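Side-chain contacts in isomaltodextranase (Arthrobacter globiformis, PDB 5AWO), which hydrolyses alpha-(1->6)-glucosidic linkages in polysaccharides such as dextran, removing successive isomaltose units from the non-reducing ends of the chains: residues Asn42-Ser47 with Asn267-Lys272; Phe317-Thr322 with Tyr349-Asn354; Ile422-Asp427 with Gly434-Leu439. All blocks are in the same frame, centred on the assembly; numbering follows the deposited sequence. Where two conformers were deposited one is given.

How the contacts relate
Contacts 1 and 2 both belong to the TIM barrel of this GH27 enzyme, in the segments that follow strands 39-42, 263-265, 312-314 and 343-345 of its eight-stranded parallel sheet. Their centres lie 11 Å apart and they interlock: Arg319 NH1 sits 2.8 Å from Asp271 O, and Gln351 NE2 2.9 Å from Gly45 O, both probable hydrogen bonds, so the start of helix 44-50 and three loops are joined. Asp269 of contact 1 lies near the probable nucleophile Asp201; contact 2 is farther off. Contact 3 stands apart in the C-terminal beta sandwich, its centre 34 Å from that of contact 1 and 32 Å from that of contact 2. Along the chain the three follow in series.

Contact 1: Asn42-Ser47 with Asn267-Lys272; sequences NIYGYS and NADADK
The phenol oxygen of Tyr44 receives the backbone N-H of Asp271: N to OH is 2.9 Å, and the N-H...O angle of 131° marks a bent bond. The donor lies at the ring edge, near its plane. Also at the edge and in plane is water 1, 2.6 Å from Tyr44 OH; it donates to Asp269 OD2. The hydroxyl is therefore held by a backbone amide and a water. Asp269 OD1 meanwhile forms a salt bridge with Arg265, so the two oxygens of the carboxylate have different partners. Ala270 adds the apolar part, its CB approaching Tyr44 CE2 obliquely at 4.3 Å. The Tyr44 ring crosses from the start of its helix to the loop because chi1 (-173°) sets CG anti to the backbone N. That start is itself capped, since Asn42 OD1 accepts from Tyr44 N at 2.9 Å. The side chain of Asp269 comes within about 6 Å of that of Asp201, the probable nucleophile, placing the contact close to the active site. In the TIM barrel it joins the first turn of helix 44-50, just after strand 39-42, to the loop between strand 263-265 and helix 274-279.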
ATOM      1  N   ASN A  42      -3.700  -0.730 -16.684  1.00 13.56           N
ATOM      2  CA  ASN A  42      -2.414  -0.211 -17.133  1.00 13.63           C
ATOM      3  C   ASN A  42      -2.021  -0.788 -18.481  1.00 13.76           C
ATOM      4  O   ASN A  42      -2.327  -1.934 -18.770  1.00 13.69           O
ATOM      5  CB  ASN A  42      -1.349  -0.514 -16.062  1.00 14.18           C
ATOM      6  CG  ASN A  42       0.009   0.118 -16.365  1.00 13.53           C
ATOM      7  OD1 ASN A  42       0.756  -0.346 -17.199  1.00 13.78           O
ATOM      8  ND2 ASN A  42       0.359   1.189 -15.612  1.00 14.83           N
ATOM      9  N   ILE A  43      -1.332   0.014 -19.289  1.00 12.73           N
ATOM     10  CA  ILE A  43      -0.927  -0.343 -20.639  1.00 13.80           C
ATOM     11  C   ILE A  43       0.166  -1.419 -20.713  1.00 13.91           C
ATOM     12  O   ILE A  43       0.561  -1.797 -21.792  1.00 14.17           O
ATOM     13  CB  ILE A  43      -0.411   0.902 -21.436  1.00 13.87           C
ATOM     14  CG1 ILE A  43       0.929   1.414 -20.881  1.00 14.28           C
ATOM     15  CG2 ILE A  43      -1.464   1.998 -21.477  1.00 14.87           C
ATOM     16  CD1 ILE A  43       1.672   2.371 -21.783  1.00 14.46           C
ATOM     17  N   TYR A  44       0.650  -1.918 -19.575  1.00 13.44           N
ATOM     18  CA  TYR A  44       1.795  -2.844 -19.574  1.00 13.68           C
ATOM     19  C   TYR A  44       1.536  -4.120 -20.380  1.00 13.58           C
ATOM     20  O   TYR A  44       2.461  -4.647 -20.966  1.00 14.33           O
ATOM     21  CB  TYR A  44       2.110  -3.208 -18.138  1.00 13.83           C
ATOM     22  CG  TYR A  44       3.355  -4.015 -17.880  1.00 13.42           C
ATOM     23  CD1 TYR A  44       4.585  -3.388 -17.684  1.00 14.10           C
ATOM     24  CD2 TYR A  44       3.309  -5.432 -17.765  1.00 14.17           C
ATOM     25  CE1 TYR A  44       5.727  -4.116 -17.404  1.00 14.26           C
ATOM     26  CE2 TYR A  44       4.439  -6.152 -17.461  1.00 14.02           C
ATOM     27  CZ  TYR A  44       5.633  -5.507 -17.267  1.00 14.16           C
ATOM     28  OH  TYR A  44       6.747  -6.242 -16.953  1.00 14.86           O
ATOM     29  N   GLY A  45       0.289  -4.599 -20.439  1.00 14.75           N
ATOM     30  CA  GLY A  45      -0.025  -5.793 -21.211  1.00 14.91           C
ATOM     31  C   GLY A  45       0.190  -5.604 -22.688  1.00 15.27           C
ATOM     32  O   GLY A  45       0.427  -6.576 -23.406  1.00 15.51           O
ATOM     33  N   TYR A  46       0.096  -4.363 -23.155  1.00 14.80           N
ATOM     34  CA  TYR A  46       0.499  -4.028 -24.507  1.00 15.26           C
ATOM     35  C   TYR A  46       2.005  -3.809 -24.580  1.00 15.41           C
ATOM     36  O   TYR A  46       2.714  -4.433 -25.372  1.00 15.83           O
ATOM     37  CB  TYR A  46      -0.222  -2.759 -25.040  1.00 16.14           C
ATOM     38  CG  TYR A  46       0.219  -2.473 -26.470  1.00 16.26           C
ATOM     39  CD1 TYR A  46       1.416  -1.819 -26.752  1.00 17.17           C
ATOM     40  CD2 TYR A  46      -0.520  -2.964 -27.549  1.00 17.18           C
ATOM     41  CE1 TYR A  46       1.844  -1.627 -28.056  1.00 17.40           C
ATOM     42  CE2 TYR A  46      -0.115  -2.738 -28.844  1.00 18.57           C
ATOM     43  CZ  TYR A  46       1.080  -2.106 -29.100  1.00 18.41           C
ATOM     44  OH  TYR A  46       1.509  -1.897 -30.406  1.00 20.14           O
ATOM     45  N   SER A  47       2.527  -2.895 -23.765  1.00 15.05           N
ATOM     46  CA  SER A  47       3.848  -2.383 -24.020  1.00 15.09           C
ATOM     47  C   SER A  47       4.956  -3.355 -23.668  1.00 14.79           C
ATOM     48  O   SER A  47       6.013  -3.347 -24.300  1.00 15.86           O
ATOM     49  CB  SER A  47       4.065  -1.030 -23.296  1.00 15.29           C
ATOM     50  OG  SER A  47       3.312  -0.012 -23.942  1.00 16.36           O
ATOM     51  N   ASN A 267       7.537  -6.431  -5.243  1.00 11.72           N
ATOM     52  CA  ASN A 267       7.913  -7.561  -6.085  1.00 11.88           C
ATOM     53  C   ASN A 267       8.662  -7.116  -7.310  1.00 12.20           C
ATOM     54  O   ASN A 267       8.578  -5.946  -7.684  1.00 12.23           O
ATOM     55  CB  ASN A 267       6.701  -8.401  -6.501  1.00 11.82           C
ATOM     56  CG  ASN A 267       5.645  -7.613  -7.291  1.00 12.22           C
ATOM     57  OD1 ASN A 267       5.458  -6.397  -7.102  1.00 12.38           O
ATOM     58  ND2 ASN A 267       4.873  -8.330  -8.095  1.00 12.24           N
ATOM     59  N   ALA A 268       9.357  -8.053  -7.947  1.00 12.05           N
ATOM     60  CA  ALA A 268       9.871  -7.844  -9.289  1.00 12.99           C
ATOM     61  C   ALA A 268       8.722  -7.609 -10.273  1.00 12.95           C
ATOM     62  O   ALA A 268       7.581  -8.020 -10.014  1.00 13.10           O
ATOM     63  CB  ALA A 268      10.669  -9.073  -9.708  1.00 13.23           C
ATOM     64  N   ASP A 269       9.008  -6.972 -11.405  1.00 12.80           N
ATOM     65  CA  ASP A 269       7.977  -6.658 -12.378  1.00 13.25           C
ATOM     66  C   ASP A 269       7.171  -7.904 -12.771  1.00 13.20           C
ATOM     67  O   ASP A 269       7.711  -8.995 -12.893  1.00 13.67           O
ATOM     68  CB  ASP A 269       8.586  -6.115 -13.675  1.00 13.67           C
ATOM     69  CG  ASP A 269       9.241  -4.741 -13.536  1.00 15.48           C
ATOM     70  OD1 ASP A 269       9.349  -4.167 -12.435  1.00 14.42           O
ATOM     71  OD2 ASP A 269       9.698  -4.215 -14.583  1.00 16.75           O
ATOM     72  N   ALA A 270       5.891  -7.711 -13.079  1.00 13.25           N
ATOM     73  CA  ALA A 270       5.063  -8.821 -13.537  1.00 12.47           C
ATOM     74  C   ALA A 270       5.660  -9.531 -14.758  1.00 13.52           C
ATOM     75  O   ALA A 270       5.510 -10.749 -14.901  1.00 13.15           O
ATOM     76  CB  ALA A 270       3.644  -8.337 -13.838  1.00 12.68           C
ATOM     77  N   ASP A 271       6.305  -8.803 -15.656  1.00 12.85           N
ATOM     78  CA  ASP A 271       7.029  -9.402 -16.792  1.00 13.53           C
ATOM     79  C   ASP A 271       6.053 -10.277 -17.575  1.00 14.23           C
ATOM     80  O   ASP A 271       4.910  -9.851 -17.821  1.00 13.01           O
ATOM     81  CB  ASP A 271       8.293 -10.105 -16.229  1.00 14.07           C
ATOM     82  CG  ASP A 271       9.343 -10.498 -17.280  1.00 14.89           C
ATOM     83  OD1 ASP A 271       9.191 -11.598 -17.848  1.00 15.91           O
ATOM     84  OD2 ASP A 271      10.352  -9.780 -17.484  1.00 15.94           O
ATOM     85  N   LYS A 272       6.478 -11.480 -17.952  1.00 14.14           N
ATOM     86  CA  LYS A 272       5.646 -12.433 -18.685  1.00 15.96           C
ATOM     87  C   LYS A 272       4.529 -13.059 -17.848  1.00 15.08           C
ATOM     88  O   LYS A 272       3.729 -13.823 -18.365  1.00 15.85           O
ATOM     89  CB  LYS A 272       6.534 -13.559 -19.239  1.00 18.79           C
ATOM     90  CG  LYS A 272       7.160 -14.414 -18.181  1.00 23.76           C
ATOM     91  CD  LYS A 272       8.286 -15.287 -18.722  1.00 28.02           C
ATOM     92  CE  LYS A 272       7.769 -16.471 -19.516  1.00 31.92           C
ATOM     93  NZ  LYS A 272       7.059 -17.446 -18.648  1.00 33.45           N
TER
HETATM   94  O   HOH W   1       9.190  -5.230 -16.938  1.00 15.61           O

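Contact 2: Phe317-Thr322 with Tyr349-Asn354; sequences FMRAST and YQQIGN
Arg319 reaches Gln351 chiefly through water 2. NE donates to this water at 2.8 Å, and the water donates to Gln351 OE1, also at 2.8 Å. A bend at chi3 (66°) turns the guanidinium so that its edge, with the water in its plane, confronts the amide; the two planes stand 39° apart. NH2 of Arg319 and NE2 of Gln351 approach to 3.4 Å, but both are donors and no bond joins them. Each group has other anchors: Arg319 NH1 and Gln351 NE2 are linked to Asp271 and Gly45 of contact 1, while Gln351 OE1 accepts from Thr348 N. Next along the chain, Ala320 N and Ser321 N are both bonded to the carboxylate of Asp347, and Ser321 CB lies 3.3 Å from Gln351 O. Thr322 then folds back onto Arg319 O, which accepts from Thr322 N and, on a lone pair, from OG1 at 2.7 Å; its CG2 sits 3.8 Å above the guanidinium plane, over the centre. The contact thus joins two loops of the barrel, one running from strand 312-314 to helix 326-339, the other from strand 343-345 to helix 362-370, with helix 56-68 packed against Tyr349 and Ile352.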
ATOM      1  N   PHE A 317       1.056  -5.805 -11.599  1.00 12.38           N
ATOM      2  CA  PHE A 317      -0.016  -5.935 -12.565  1.00 11.91           C
ATOM      3  C   PHE A 317      -0.511  -7.353 -12.669  1.00 12.20           C
ATOM      4  O   PHE A 317       0.290  -8.295 -12.589  1.00 13.08           O
ATOM      5  CB  PHE A 317       0.462  -5.508 -13.956  1.00 12.52           C
ATOM      6  CG  PHE A 317       1.003  -4.115 -13.989  1.00 12.82           C
ATOM      7  CD1 PHE A 317       0.286  -3.060 -13.439  1.00 12.98           C
ATOM      8  CD2 PHE A 317       2.216  -3.847 -14.576  1.00 13.10           C
ATOM      9  CE1 PHE A 317       0.804  -1.759 -13.452  1.00 13.38           C
ATOM     10  CE2 PHE A 317       2.722  -2.543 -14.614  1.00 13.72           C
ATOM     11  CZ  PHE A 317       2.028  -1.507 -14.031  1.00 13.12           C
ATOM     12  N   MET A 318      -1.830  -7.478 -12.760  1.00 12.03           N
ATOM     13  CA  MET A 318      -2.487  -8.764 -13.000  1.00 12.05           C
ATOM     14  C   MET A 318      -2.599  -9.003 -14.507  1.00 12.57           C
ATOM     15  O   MET A 318      -3.183  -8.199 -15.234  1.00 13.32           O
ATOM     16  CB  MET A 318      -3.862  -8.809 -12.334  1.00 12.47           C
ATOM     17  CG  MET A 318      -3.756  -8.776 -10.833  1.00 12.52           C
ATOM     18  SD  MET A 318      -5.327  -8.964  -9.993  1.00 13.70           S
ATOM     19  CE  MET A 318      -6.017  -7.337 -10.244  1.00 15.46           C
ATOM     20  N   ARG A 319      -2.039 -10.132 -14.942  1.00 12.39           N
ATOM     21  CA  ARG A 319      -2.023 -10.510 -16.356  1.00 12.83           C
ATOM     22  C   ARG A 319      -2.768 -11.873 -16.449  1.00 13.12           C
ATOM     23  O   ARG A 319      -2.175 -12.963 -16.418  1.00 13.13           O
ATOM     24  CB  ARG A 319      -0.607 -10.577 -16.894  1.00 13.36           C
ATOM     25  CG  ARG A 319       0.189  -9.271 -16.764  1.00 13.04           C
ATOM     26  CD  ARG A 319       1.462  -9.276 -17.621  1.00 13.81           C
ATOM     27  NE  ARG A 319       1.064  -9.297 -19.009  1.00 14.18           N
ATOM     28  CZ  ARG A 319       1.770  -9.773 -20.027  1.00 15.15           C
ATOM     29  NH1 ARG A 319       3.037 -10.154 -19.902  1.00 14.49           N
ATOM     30  NH2 ARG A 319       1.186  -9.818 -21.210  1.00 16.92           N
ATOM     31  N   ALA A 320      -4.085 -11.798 -16.412  1.00 13.17           N
ATOM     32  CA  ALA A 320      -4.886 -13.032 -16.197  1.00 14.24           C
ATOM     33  C   ALA A 320      -4.607 -14.101 -17.235  1.00 14.42           C
ATOM     34  O   ALA A 320      -4.518 -15.299 -16.915  1.00 14.91           O
ATOM     35  CB  ALA A 320      -6.367 -12.717 -16.172  1.00 14.84           C
ATOM     36  N   SER A 321      -4.479 -13.698 -18.489  1.00 16.29           N
ATOM     37  CA  SER A 321      -4.278 -14.627 -19.618  0.50 16.71           C
ATOM     38  C   SER A 321      -2.928 -15.315 -19.601  1.00 17.02           C
ATOM     39  O   SER A 321      -2.698 -16.276 -20.336  1.00 17.96           O
ATOM     40  CB  SER A 321      -4.396 -13.891 -20.950  0.50 17.97           C
ATOM     41  OG  SER A 321      -3.217 -13.157 -21.214  0.50 17.80           O
ATOM     42  N   THR A 322      -2.001 -14.824 -18.779  1.00 14.86           N
ATOM     43  CA  THR A 322      -0.675 -15.439 -18.701  1.00 14.31           C
ATOM     44  C   THR A 322      -0.592 -16.655 -17.785  1.00 14.63           C
ATOM     45  O   THR A 322       0.446 -17.308 -17.746  1.00 16.00           O
ATOM     46  CB  THR A 322       0.415 -14.442 -18.270  1.00 14.54           C
ATOM     47  OG1 THR A 322       0.242 -14.051 -16.896  1.00 14.48           O
ATOM     48  CG2 THR A 322       0.415 -13.216 -19.173  1.00 15.03           C
ATOM     49  N   TYR A 349      -7.636  -5.585 -24.382  1.00 18.12           N
ATOM     50  CA  TYR A 349      -8.890  -6.058 -24.972  1.00 18.43           C
ATOM     51  C   TYR A 349      -8.638  -7.306 -25.814  1.00 18.48           C
ATOM     52  O   TYR A 349      -9.527  -8.162 -25.923  1.00 19.15           O
ATOM     53  CB  TYR A 349      -9.600  -4.945 -25.778  1.00 19.74           C
ATOM     54  CG  TYR A 349      -8.947  -4.532 -27.077  1.00 21.81           C
ATOM     55  CD1 TYR A 349      -9.299  -5.136 -28.289  1.00 21.95           C
ATOM     56  CD2 TYR A 349      -8.019  -3.497 -27.112  1.00 22.00           C
ATOM     57  CE1 TYR A 349      -8.689  -4.751 -29.473  1.00 22.74           C
ATOM     58  CE2 TYR A 349      -7.433  -3.093 -28.289  1.00 23.75           C
ATOM     59  CZ  TYR A 349      -7.779  -3.715 -29.469  1.00 23.82           C
ATOM     60  OH  TYR A 349      -7.168  -3.314 -30.645  1.00 25.65           O
ATOM     61  N   GLN A 350      -7.448  -7.458 -26.384  1.00 18.02           N
ATOM     62  CA  GLN A 350      -7.135  -8.679 -27.150  1.00 18.71           C
ATOM     63  C   GLN A 350      -6.791  -9.860 -26.268  1.00 18.69           C
ATOM     64  O   GLN A 350      -7.046 -11.002 -26.650  1.00 20.09           O
ATOM     65  CB  GLN A 350      -5.975  -8.477 -28.113  1.00 20.79           C
ATOM     66  CG  GLN A 350      -6.223  -7.426 -29.172  1.00 23.33           C
ATOM     67  CD  GLN A 350      -5.547  -6.129 -28.848  1.00 26.33           C
ATOM     68  OE1 GLN A 350      -5.408  -5.756 -27.670  1.00 26.20           O
ATOM     69  NE2 GLN A 350      -5.092  -5.433 -29.881  1.00 26.33           N
ATOM     70  N   GLN A 351      -6.215  -9.600 -25.101  1.00 17.39           N
ATOM     71  CA  GLN A 351      -5.728 -10.670 -24.231  1.00 17.40           C
ATOM     72  C   GLN A 351      -6.784 -11.196 -23.297  1.00 17.57           C
ATOM     73  O   GLN A 351      -6.667 -12.329 -22.820  1.00 17.20           O
ATOM     74  CB  GLN A 351      -4.567 -10.159 -23.376  1.00 16.96           C
ATOM     75  CG  GLN A 351      -3.293  -9.890 -24.135  1.00 16.76           C
ATOM     76  CD  GLN A 351      -2.308  -9.008 -23.367  1.00 16.73           C
ATOM     77  OE1 GLN A 351      -2.694  -8.274 -22.448  1.00 16.34           O
ATOM     78  NE2 GLN A 351      -1.034  -9.082 -23.739  1.00 16.91           N
ATOM     79  N   ILE A 352      -7.782 -10.386 -22.980  1.00 17.23           N
ATOM     80  CA  ILE A 352      -8.716 -10.712 -21.899  1.00 17.95           C
ATOM     81  C   ILE A 352      -9.436 -12.051 -22.144  1.00 19.04           C
ATOM     82  O   ILE A 352      -9.662 -12.822 -21.202  1.00 19.71           O
ATOM     83  CB  ILE A 352      -9.718  -9.569 -21.580  1.00 18.31           C
ATOM     84  CG1 ILE A 352     -10.482  -9.812 -20.271  1.00 18.87           C
ATOM     85  CG2 ILE A 352     -10.717  -9.356 -22.717  1.00 18.78           C
ATOM     86  CD1 ILE A 352      -9.609  -9.846 -19.022  1.00 18.09           C
ATOM     87  N   GLY A 353      -9.757 -12.352 -23.400  1.00 18.66           N
ATOM     88  CA  GLY A 353     -10.406 -13.634 -23.711  1.00 19.35           C
ATOM     89  C   GLY A 353     -11.669 -13.811 -22.890  1.00 19.99           C
ATOM     90  O   GLY A 353     -12.503 -12.907 -22.850  1.00 20.02           O
ATOM     91  N   ASN A 354     -11.815 -14.974 -22.235  1.00 22.56           N
ATOM     92  CA  ASN A 354     -12.971 -15.212 -21.355  1.00 24.42           C
ATOM     93  C   ASN A 354     -12.612 -14.955 -19.901  1.00 24.37           C
ATOM     94  O   ASN A 354     -13.133 -15.660 -19.054  1.00 26.88           O
ATOM     95  CB  ASN A 354     -13.470 -16.700 -21.297  1.00 28.46           C
ATOM     96  CG  ASN A 354     -13.562 -17.412 -22.627  1.00 28.92           C
ATOM     97  OD1 ASN A 354     -13.878 -16.806 -23.660  1.00 35.67           O
ATOM     98  ND2 ASN A 354     -13.376 -18.762 -22.585  1.00 29.91           N
TER
HETATM   99  O   HOH W   2      -1.477  -8.823 -20.032  1.00 18.50           O

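Contact 3: Ile422-Asp427 with Gly434-Leu439; sequences IDFAKD and GNVRDL. With PO4 (phosphate ion), chain B.
Phe424 meets Val436 inside the C-terminal antiparallel beta sandwich, a domain shared with alpha-galactosidases, where it links the turn that follows strand 418-423 to strand 434-438. The ring turns its edge to the valine: Val436 CG2 lies near the ring plane, 3.6 Å from Phe424 CZ and almost as near CE2, so the methyl meets the rim and does not sit over a face. The two side chains cross at a slant. A chi1 of -55° swings the ring past Gly434, whose N is 3.9 Å from Phe424 CD2 in an oblique approach. Val465 of strand 460-466 touches Phe424 too, while Leu445 and Phe463 pack against Val436, which places the buried pair against strands 443-448 and 460-466 of the larger sheet.

The turn carrying Phe424 is held in part by an Asx motif. Asp423 OD1 accepts from Lys426 N at 2.9 Å, nearly straight at 179°, and weakly from Ala425 N. In return Asp427 OD2 takes the N-H of Asp423 at 2.8 Å, again almost linear (176°). Replacing Asp423 by an alanine removes both carboxylate oxygens, and the turn is likely to loosen, with Lys426 N left without its side-chain acceptor. A phosphate, probably from the crystallisation liquor, lies beside Asp423, whose OD2 is 2.5 Å from phosphate O3. Arg450 NH2 is hydrogen-bonded to this ion, and Lys426, its chain bent at chi3, sends NZ to phosphate O1 at 2.7 Å.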
ATOM      1  N   ILE A 422      -7.542 -21.231   9.239  1.00 16.16           N
ATOM      2  CA  ILE A 422      -7.428 -20.111  10.162  1.00 17.07           C
ATOM      3  C   ILE A 422      -8.500 -20.296  11.238  1.00 17.85           C
ATOM      4  O   ILE A 422      -9.691 -20.378  10.948  1.00 17.85           O
ATOM      5  CB  ILE A 422      -7.558 -18.749   9.440  1.00 17.90           C
ATOM      6  CG1 ILE A 422      -6.225 -18.399   8.752  1.00 18.67           C
ATOM      7  CG2 ILE A 422      -7.938 -17.618  10.401  1.00 18.24           C
ATOM      8  CD1 ILE A 422      -5.112 -18.057   9.700  1.00 20.41           C
ATOM      9  N   ASP A 423      -8.036 -20.350  12.479  1.00 18.77           N
ATOM     10  CA  ASP A 423      -8.904 -20.539  13.631  1.00 18.94           C
ATOM     11  C   ASP A 423      -9.199 -19.191  14.261  1.00 18.68           C
ATOM     12  O   ASP A 423      -8.276 -18.384  14.501  1.00 17.60           O
ATOM     13  CB  ASP A 423      -8.199 -21.440  14.632  1.00 18.94           C
ATOM     14  CG  ASP A 423      -9.112 -21.838  15.770  1.00 20.19           C
ATOM     15  OD1 ASP A 423      -9.302 -21.043  16.734  1.00 22.81           O
ATOM     16  OD2 ASP A 423      -9.672 -22.935  15.684  1.00 21.29           O
ATOM     17  N   PHE A 424     -10.475 -18.896  14.471  1.00 19.31           N
ATOM     18  CA  PHE A 424     -10.881 -17.549  14.850  1.00 20.35           C
ATOM     19  C   PHE A 424     -10.442 -17.161  16.256  1.00 20.60           C
ATOM     20  O   PHE A 424     -10.234 -15.979  16.514  1.00 21.05           O
ATOM     21  CB  PHE A 424     -12.387 -17.314  14.654  1.00 20.76           C
ATOM     22  CG  PHE A 424     -12.877 -17.611  13.245  1.00 20.23           C
ATOM     23  CD1 PHE A 424     -12.008 -17.529  12.155  1.00 20.75           C
ATOM     24  CD2 PHE A 424     -14.186 -18.023  13.007  1.00 20.24           C
ATOM     25  CE1 PHE A 424     -12.464 -17.791  10.873  1.00 19.55           C
ATOM     26  CE2 PHE A 424     -14.636 -18.275  11.722  1.00 20.43           C
ATOM     27  CZ  PHE A 424     -13.771 -18.175  10.658  1.00 21.43           C
ATOM     28  N   ALA A 425     -10.300 -18.156  17.125  1.00 20.55           N
ATOM     29  CA  ALA A 425      -9.778 -17.925  18.477  1.00 21.21           C
ATOM     30  C   ALA A 425      -8.261 -17.969  18.493  1.00 21.10           C
ATOM     31  O   ALA A 425      -7.622 -16.977  18.883  1.00 22.83           O
ATOM     32  CB  ALA A 425     -10.358 -18.941  19.458  1.00 21.23           C
ATOM     33  N   LYS A 426      -7.678 -19.077  18.050  1.00 20.18           N
ATOM     34  CA  LYS A 426      -6.255 -19.302  18.209  1.00 20.58           C
ATOM     35  C   LYS A 426      -5.390 -18.433  17.303  1.00 19.59           C
ATOM     36  O   LYS A 426      -4.289 -18.058  17.677  1.00 18.97           O
ATOM     37  CB  LYS A 426      -5.909 -20.757  17.984  1.00 22.26           C
ATOM     38  CG  LYS A 426      -6.569 -21.656  19.018  1.00 25.82           C
ATOM     39  CD  LYS A 426      -6.059 -23.080  18.942  1.00 30.02           C
ATOM     40  CE  LYS A 426      -6.713 -23.845  17.804  1.00 31.47           C
ATOM     41  NZ  LYS A 426      -6.515 -25.318  17.950  1.00 34.35           N
ATOM     42  N   ASP A 427      -5.873 -18.170  16.099  1.00 18.32           N
ATOM     43  CA  ASP A 427      -5.123 -17.356  15.156  1.00 18.01           C
ATOM     44  C   ASP A 427      -5.555 -15.900  15.184  1.00 17.85           C
ATOM     45  O   ASP A 427      -4.703 -15.008  15.335  1.00 19.13           O
ATOM     46  CB  ASP A 427      -5.244 -17.940  13.733  1.00 17.09           C
ATOM     47  CG  ASP A 427      -4.660 -19.322  13.612  1.00 18.75           C
ATOM     48  OD1 ASP A 427      -3.561 -19.571  14.136  1.00 19.19           O
ATOM     49  OD2 ASP A 427      -5.293 -20.195  12.959  1.00 18.54           O
ATOM     50  N   GLY A 434     -17.681 -16.750  14.031  1.00 19.85           N
ATOM     51  CA  GLY A 434     -18.288 -15.875  13.060  1.00 20.44           C
ATOM     52  C   GLY A 434     -18.978 -16.620  11.944  1.00 18.03           C
ATOM     53  O   GLY A 434     -18.690 -17.797  11.719  1.00 18.58           O
ATOM     54  N   ASN A 435     -19.913 -15.936  11.295  1.00 19.24           N
ATOM     55  CA  ASN A 435     -20.538 -16.448  10.085  1.00 20.18           C
ATOM     56  C   ASN A 435     -19.465 -16.454   8.985  1.00 19.77           C
ATOM     57  O   ASN A 435     -18.718 -15.471   8.850  1.00 20.30           O
ATOM     58  CB  ASN A 435     -21.698 -15.567   9.652  1.00 21.19           C
ATOM     59  CG  ASN A 435     -22.245 -15.956   8.294  1.00 23.57           C
ATOM     60  OD1 ASN A 435     -21.776 -15.468   7.245  1.00 25.05           O
ATOM     61  ND2 ASN A 435     -23.209 -16.869   8.288  1.00 25.00           N
ATOM     62  N   VAL A 436     -19.414 -17.542   8.220  1.00 18.95           N
ATOM     63  CA  VAL A 436     -18.370 -17.695   7.177  1.00 18.41           C
ATOM     64  C   VAL A 436     -19.046 -17.806   5.821  1.00 17.43           C
ATOM     65  O   VAL A 436     -19.963 -18.625   5.649  1.00 18.66           O
ATOM     66  CB  VAL A 436     -17.486 -18.923   7.452  1.00 17.86           C
ATOM     67  CG1 VAL A 436     -16.408 -19.070   6.374  1.00 17.60           C
ATOM     68  CG2 VAL A 436     -16.827 -18.811   8.812  1.00 19.96           C
ATOM     69  N   ARG A 437     -18.624 -16.971   4.879  1.00 16.78           N
ATOM     70  CA  ARG A 437     -19.124 -17.033   3.519  1.00 16.56           C
ATOM     71  C   ARG A 437     -17.933 -17.222   2.567  1.00 15.42           C
ATOM     72  O   ARG A 437     -16.976 -16.444   2.601  1.00 15.48           O
ATOM     73  CB  ARG A 437     -19.862 -15.746   3.177  1.00 17.06           C
ATOM     74  CG  ARG A 437     -20.547 -15.766   1.855  1.00 18.74           C
ATOM     75  CD  ARG A 437     -21.499 -14.585   1.653  1.00 18.72           C
ATOM     76  NE  ARG A 437     -21.943 -14.570   0.281  1.00 20.29           N
ATOM     77  CZ  ARG A 437     -22.980 -15.271  -0.180  1.00 19.39           C
ATOM     78  NH1 ARG A 437     -23.748 -15.960   0.666  1.00 20.46           N
ATOM     79  NH2 ARG A 437     -23.287 -15.229  -1.467  1.00 20.16           N
ATOM     80  N   ASP A 438     -18.017 -18.259   1.726  1.00 14.97           N
ATOM     81  CA  ASP A 438     -17.036 -18.530   0.651  1.00 14.09           C
ATOM     82  C   ASP A 438     -17.390 -17.645  -0.545  1.00 14.77           C
ATOM     83  O   ASP A 438     -18.481 -17.716  -1.095  1.00 14.56           O
ATOM     84  CB  ASP A 438     -17.092 -20.019   0.299  1.00 14.57           C
ATOM     85  CG  ASP A 438     -16.099 -20.421  -0.768  1.00 14.49           C
ATOM     86  OD1 ASP A 438     -15.887 -19.629  -1.682  1.00 15.14           O
ATOM     87  OD2 ASP A 438     -15.569 -21.546  -0.681  1.00 16.27           O
ATOM     88  N   LEU A 439     -16.474 -16.731  -0.905  1.00 13.93           N
ATOM     89  CA  LEU A 439     -16.800 -15.677  -1.842  1.00 14.39           C
ATOM     90  C   LEU A 439     -16.668 -16.060  -3.315  1.00 14.17           C
ATOM     91  O   LEU A 439     -17.131 -15.330  -4.166  1.00 15.51           O
ATOM     92  CB  LEU A 439     -15.965 -14.415  -1.588  1.00 14.57           C
ATOM     93  CG  LEU A 439     -16.028 -13.895  -0.164  1.00 15.16           C
ATOM     94  CD1 LEU A 439     -15.247 -12.618  -0.029  1.00 16.07           C
ATOM     95  CD2 LEU A 439     -17.456 -13.683   0.314  1.00 15.51           C
TER
HETATM   96  P   PO4 B 701      -7.629 -25.445  14.366  1.00 22.08           P
HETATM   97  O1  PO4 B 701      -7.781 -26.136  15.719  1.00 25.31           O
HETATM   98  O2  PO4 B 701      -6.413 -24.503  14.472  1.00 22.50           O
HETATM   99  O3  PO4 B 701      -8.865 -24.654  14.008  1.00 21.28           O
HETATM  100  O4  PO4 B 701      -7.367 -26.473  13.298  1.00 22.58           O